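Local coordinates for protein cysteine synthase (Fusobacterium nucleatum subsp. nucleatum strain ATCC 25586, PDB 5XEM) that uses pyridoxal 5'-phosphate in beta-replacement chemistry, producing hydrogen sulfide, and probably makes L-cysteine from O-acetyl-L-serine and sulfide, at residues I164-C177 and Y281-L295. Sequence-based numbering, arbitrary orientation.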
# COMPACT_ATOMS: atom_id res chain seq x y z
N ILE A 164 -11.02 13.36 -10.21
CA ILE A 164 -10.16 13.89 -11.26
C ILE A 164 -10.59 15.32 -11.61
O ILE A 164 -9.75 16.23 -11.67
CB ILE A 164 -10.22 13.00 -12.52
CG1 ILE A 164 -9.51 11.65 -12.24
CG2 ILE A 164 -9.59 13.70 -13.71
CD1 ILE A 164 -9.80 10.62 -13.35
N LEU A 165 -11.89 15.52 -11.80
CA LEU A 165 -12.44 16.85 -12.13
C LEU A 165 -12.13 17.84 -11.01
O LEU A 165 -11.67 18.97 -11.26
CB LEU A 165 -13.95 16.76 -12.40
CG LEU A 165 -14.35 16.03 -13.69
CD1 LEU A 165 -15.85 15.80 -13.74
CD2 LEU A 165 -13.85 16.80 -14.91
N LYS A 166 -12.32 17.39 -9.78
CA LYS A 166 -12.15 18.28 -8.62
C LYS A 166 -10.70 18.65 -8.47
O LYS A 166 -10.38 19.83 -8.28
CB LYS A 166 -12.66 17.63 -7.32
CG LYS A 166 -12.56 18.53 -6.07
CD LYS A 166 -13.02 17.81 -4.80
CE LYS A 166 -11.95 16.88 -4.21
NZ LYS A 166 -11.80 15.57 -4.92
N ASP A 167 -9.81 17.66 -8.55
CA ASP A 167 -8.39 17.90 -8.25
C ASP A 167 -7.69 18.75 -9.31
O ASP A 167 -6.70 19.44 -9.01
CB ASP A 167 -7.63 16.58 -8.08
CG ASP A 167 -7.92 15.89 -6.75
OD1 ASP A 167 -8.55 16.52 -5.88
OD2 ASP A 167 -7.50 14.72 -6.57
N LEU A 168 -8.17 18.68 -10.54
CA LEU A 168 -7.60 19.50 -11.63
C LEU A 168 -8.50 20.69 -11.98
O LEU A 168 -8.29 21.33 -13.01
CB LEU A 168 -7.35 18.66 -12.88
CG LEU A 168 -6.11 17.76 -12.85
CD1 LEU A 168 -6.12 16.80 -14.03
CD2 LEU A 168 -4.84 18.59 -12.87
N ASN A 169 -9.48 20.97 -11.12
CA ASN A 169 -10.38 22.12 -11.27
C ASN A 169 -10.98 22.19 -12.68
O ASN A 169 -10.92 23.21 -13.37
CB ASN A 169 -9.64 23.41 -10.91
CG ASN A 169 -10.56 24.60 -10.75
OD1 ASN A 169 -11.73 24.45 -10.40
ND2 ASN A 169 -10.04 25.80 -11.01
N ASN A 170 -11.54 21.06 -13.09
CA ASN A 170 -12.16 20.89 -14.40
C ASN A 170 -11.29 21.17 -15.61
O ASN A 170 -11.82 21.39 -16.69
CB ASN A 170 -13.44 21.73 -14.49
CG ASN A 170 -14.44 21.34 -13.45
OD1 ASN A 170 -14.63 20.16 -13.19
ND2 ASN A 170 -15.06 22.33 -12.83
N LYS A 171 -9.97 21.11 -15.43
CA LYS A 171 -9.04 21.29 -16.53
C LYS A 171 -8.36 19.97 -16.86
O LYS A 171 -7.27 19.66 -16.37
CB LYS A 171 -8.02 22.38 -16.20
CG LYS A 171 -8.65 23.76 -16.04
CD LYS A 171 -9.15 24.36 -17.35
CE LYS A 171 -8.08 25.18 -18.10
NZ LYS A 171 -6.99 24.40 -18.79
N VAL A 172 -9.02 19.20 -17.71
CA VAL A 172 -8.51 17.91 -18.15
C VAL A 172 -8.71 17.78 -19.64
O VAL A 172 -9.85 17.88 -20.13
CB VAL A 172 -9.22 16.76 -17.42
CG1 VAL A 172 -8.46 15.44 -17.63
CG2 VAL A 172 -9.36 17.07 -15.95
N ASP A 173 -7.62 17.56 -20.36
CA ASP A 173 -7.63 17.42 -21.82
C ASP A 173 -7.66 16.00 -22.32
O ASP A 173 -8.29 15.71 -23.34
CB ASP A 173 -6.40 18.11 -22.40
CG ASP A 173 -6.39 19.58 -22.09
OD1 ASP A 173 -7.39 20.25 -22.44
OD2 ASP A 173 -5.43 20.05 -21.45
N VAL A 174 -6.99 15.09 -21.60
CA VAL A 174 -6.88 13.71 -22.04
C VAL A 174 -6.95 12.75 -20.81
O VAL A 174 -6.45 13.07 -19.76
CB VAL A 174 -5.56 13.49 -22.79
CG1 VAL A 174 -5.47 12.05 -23.28
CG2 VAL A 174 -5.41 14.46 -23.98
N PHE A 175 -7.62 11.62 -20.95
CA PHE A 175 -7.69 10.59 -19.92
C PHE A 175 -7.31 9.29 -20.60
O PHE A 175 -7.85 8.98 -21.67
CB PHE A 175 -9.12 10.52 -19.34
CG PHE A 175 -9.37 9.33 -18.45
CD1 PHE A 175 -8.72 9.22 -17.22
CD2 PHE A 175 -10.26 8.32 -18.82
CE1 PHE A 175 -8.94 8.13 -16.39
CE2 PHE A 175 -10.50 7.24 -17.99
CZ PHE A 175 -9.82 7.14 -16.77
N ILE A 176 -6.37 8.54 -20.02
CA ILE A 176 -5.87 7.32 -20.62
C ILE A 176 -5.94 6.27 -19.53
O ILE A 176 -5.46 6.51 -18.42
CB ILE A 176 -4.44 7.47 -21.20
CG1 ILE A 176 -4.48 8.42 -22.41
CG2 ILE A 176 -3.88 6.10 -21.61
CD1 ILE A 176 -3.15 8.90 -22.92
N CYS A 177 -6.56 5.12 -19.84
CA CYS A 177 -6.85 4.09 -18.85
C CYS A 177 -6.69 2.68 -19.43
O CYS A 177 -7.16 2.40 -20.55
CB CYS A 177 -8.28 4.28 -18.34
SG CYS A 177 -8.73 3.28 -16.91
N TYR A 281 1.41 8.85 -26.63
CA TYR A 281 0.40 9.82 -27.02
C TYR A 281 0.91 11.24 -26.84
O TYR A 281 0.78 12.07 -27.75
CB TYR A 281 -0.91 9.61 -26.25
CG TYR A 281 -1.97 10.61 -26.65
CD1 TYR A 281 -2.79 10.37 -27.74
CD2 TYR A 281 -2.11 11.82 -25.98
CE1 TYR A 281 -3.75 11.29 -28.14
CE2 TYR A 281 -3.06 12.75 -26.37
CZ TYR A 281 -3.87 12.48 -27.45
OH TYR A 281 -4.83 13.39 -27.81
N SER A 282 1.52 11.52 -25.69
CA SER A 282 2.01 12.85 -25.40
C SER A 282 3.15 13.27 -26.35
O SER A 282 3.18 14.41 -26.82
CB SER A 282 2.47 12.96 -23.96
OG SER A 282 2.86 14.27 -23.64
N LYS A 283 4.05 12.35 -26.67
CA LYS A 283 5.05 12.59 -27.72
C LYS A 283 4.42 12.85 -29.11
O LYS A 283 4.87 13.75 -29.83
CB LYS A 283 6.06 11.45 -27.80
CG LYS A 283 7.24 11.77 -28.73
CD LYS A 283 8.44 10.86 -28.47
CE LYS A 283 9.75 11.45 -29.01
NZ LYS A 283 10.00 11.12 -30.44
N GLU A 284 3.40 12.08 -29.49
CA GLU A 284 2.67 12.34 -30.75
C GLU A 284 1.96 13.69 -30.74
O GLU A 284 1.63 14.23 -31.80
CB GLU A 284 1.66 11.24 -31.08
CG GLU A 284 2.28 9.93 -31.52
CD GLU A 284 1.34 9.04 -32.32
OE1 GLU A 284 0.11 9.17 -32.18
OE2 GLU A 284 1.84 8.20 -33.09
N ASN A 285 1.70 14.24 -29.55
CA ASN A 285 1.04 15.52 -29.40
C ASN A 285 1.88 16.47 -28.58
O ASN A 285 1.37 17.24 -27.75
CB ASN A 285 -0.34 15.34 -28.75
CG ASN A 285 -1.30 14.58 -29.64
OD1 ASN A 285 -2.09 15.19 -30.36
ND2 ASN A 285 -1.22 13.26 -29.62
N ALA A 286 3.19 16.43 -28.82
CA ALA A 286 4.17 17.14 -28.03
C ALA A 286 3.92 18.63 -27.97
O ALA A 286 3.41 19.23 -28.93
CB ALA A 286 5.58 16.89 -28.55
N ASP A 287 4.26 19.21 -26.82
CA ASP A 287 4.24 20.65 -26.62
C ASP A 287 2.94 21.33 -27.02
O ASP A 287 2.94 22.27 -27.82
CB ASP A 287 5.41 21.26 -27.38
CG ASP A 287 6.74 20.65 -26.97
OD1 ASP A 287 7.25 21.03 -25.90
OD2 ASP A 287 7.25 19.79 -27.71
N LYS A 288 1.83 20.84 -26.47
CA LYS A 288 0.54 21.49 -26.60
C LYS A 288 -0.01 21.89 -25.24
O LYS A 288 -1.14 22.35 -25.15
CB LYS A 288 -0.46 20.56 -27.28
CG LYS A 288 -0.14 20.21 -28.72
CD LYS A 288 -1.23 19.32 -29.28
CE LYS A 288 -1.00 18.97 -30.75
NZ LYS A 288 0.32 18.30 -30.95
N GLY A 289 0.80 21.71 -24.18
CA GLY A 289 0.37 21.96 -22.80
C GLY A 289 -0.86 21.18 -22.32
O GLY A 289 -1.58 21.65 -21.45
N LEU A 290 -1.08 20.00 -22.88
CA LEU A 290 -2.25 19.19 -22.54
C LEU A 290 -2.15 18.69 -21.10
O LEU A 290 -1.06 18.44 -20.59
CB LEU A 290 -2.38 17.97 -23.46
CG LEU A 290 -2.44 18.23 -24.96
CD1 LEU A 290 -2.29 16.91 -25.72
CD2 LEU A 290 -3.73 18.94 -25.34
N LYS A 291 -3.28 18.60 -20.42
CA LYS A 291 -3.32 18.01 -19.08
C LYS A 291 -3.83 16.60 -19.29
O LYS A 291 -4.98 16.39 -19.73
CB LYS A 291 -4.21 18.82 -18.17
CG LYS A 291 -3.62 20.19 -17.81
CD LYS A 291 -4.29 20.79 -16.59
CE LYS A 291 -3.88 22.23 -16.34
NZ LYS A 291 -2.68 22.37 -15.47
N ILE A 292 -2.95 15.64 -19.03
CA ILE A 292 -3.21 14.24 -19.36
C ILE A 292 -3.28 13.48 -18.05
O ILE A 292 -2.36 13.57 -17.24
CB ILE A 292 -2.08 13.64 -20.22
CG1 ILE A 292 -1.86 14.46 -21.50
CG2 ILE A 292 -2.39 12.17 -20.56
CD1 ILE A 292 -0.86 13.86 -22.47
N VAL A 293 -4.39 12.78 -17.82
CA VAL A 293 -4.53 11.95 -16.61
C VAL A 293 -4.43 10.49 -16.98
O VAL A 293 -5.08 10.03 -17.94
CB VAL A 293 -5.86 12.21 -15.88
CG1 VAL A 293 -6.01 11.26 -14.68
CG2 VAL A 293 -5.96 13.66 -15.41
N VAL A 294 -3.57 9.77 -16.25
CA VAL A 294 -3.36 8.35 -16.41
C VAL A 294 -3.86 7.68 -15.12
O VAL A 294 -3.46 8.08 -14.03
CB VAL A 294 -1.87 8.03 -16.61
CG1 VAL A 294 -1.55 6.53 -16.46
CG2 VAL A 294 -1.43 8.55 -17.97
N LEU A 295 -4.74 6.70 -15.25
CA LEU A 295 -5.17 5.94 -14.10
C LEU A 295 -4.15 4.85 -13.86
O LEU A 295 -3.91 4.05 -14.73
CB LEU A 295 -6.55 5.34 -14.32
CG LEU A 295 -7.21 4.81 -13.04
CD1 LEU A 295 -7.80 5.97 -12.24
CD2 LEU A 295 -8.26 3.78 -13.34
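V293 holds CG1 anti to its backbone N (chi1 176°), which leaves CG2 anti to the carbonyl carbon and aimed at L168 CD1, tip to tip at a tight 3.4 Å; CG2 also meets V172 CG1 and I164 CG2. D173 turns CG beside its own backbone N (chi1 -62°), which carries OD2 to K291 N at 2.8 Å; the oxygen accepts through its anti lone pair. In return K291 O takes two amides, D173 N in the carbonyl plane and V174 N tilted 20° from it. From there strands 174-177 and 291-295 run parallel: V293 N donates a hydrogen bond to V174 O (2.8 Å), V293 O accepts one from I176 N (2.9 Å), and L295 N reaches I176 O at a longer 3.3 Å. Opposite the V293 face, V174 lies alongside I292, and its CG2 approaches Y281 CE2 obliquely at 3.8 Å. N285 ND2 sits 3.4 Å above the centre of the Y281 ring while donating a hydrogen bond to Y281 O, tying down the end of helix 269-284. The aliphatic part of K291 covers K171 O, and its NZ pairs with E31. This is the centre of the larger mixed sheet of the PLP-dependent fold, with helices on both faces; at the C-terminal end of the strand pair, C177 touches S184, which binds the cofactor. Hydrogen bonding between the two segments is thus almost wholly backbone, reinforced by one carboxylate where the strands begin; K171 O, buried without a partner, probably costs some desolvation that these bonds and the packing round V293 repay.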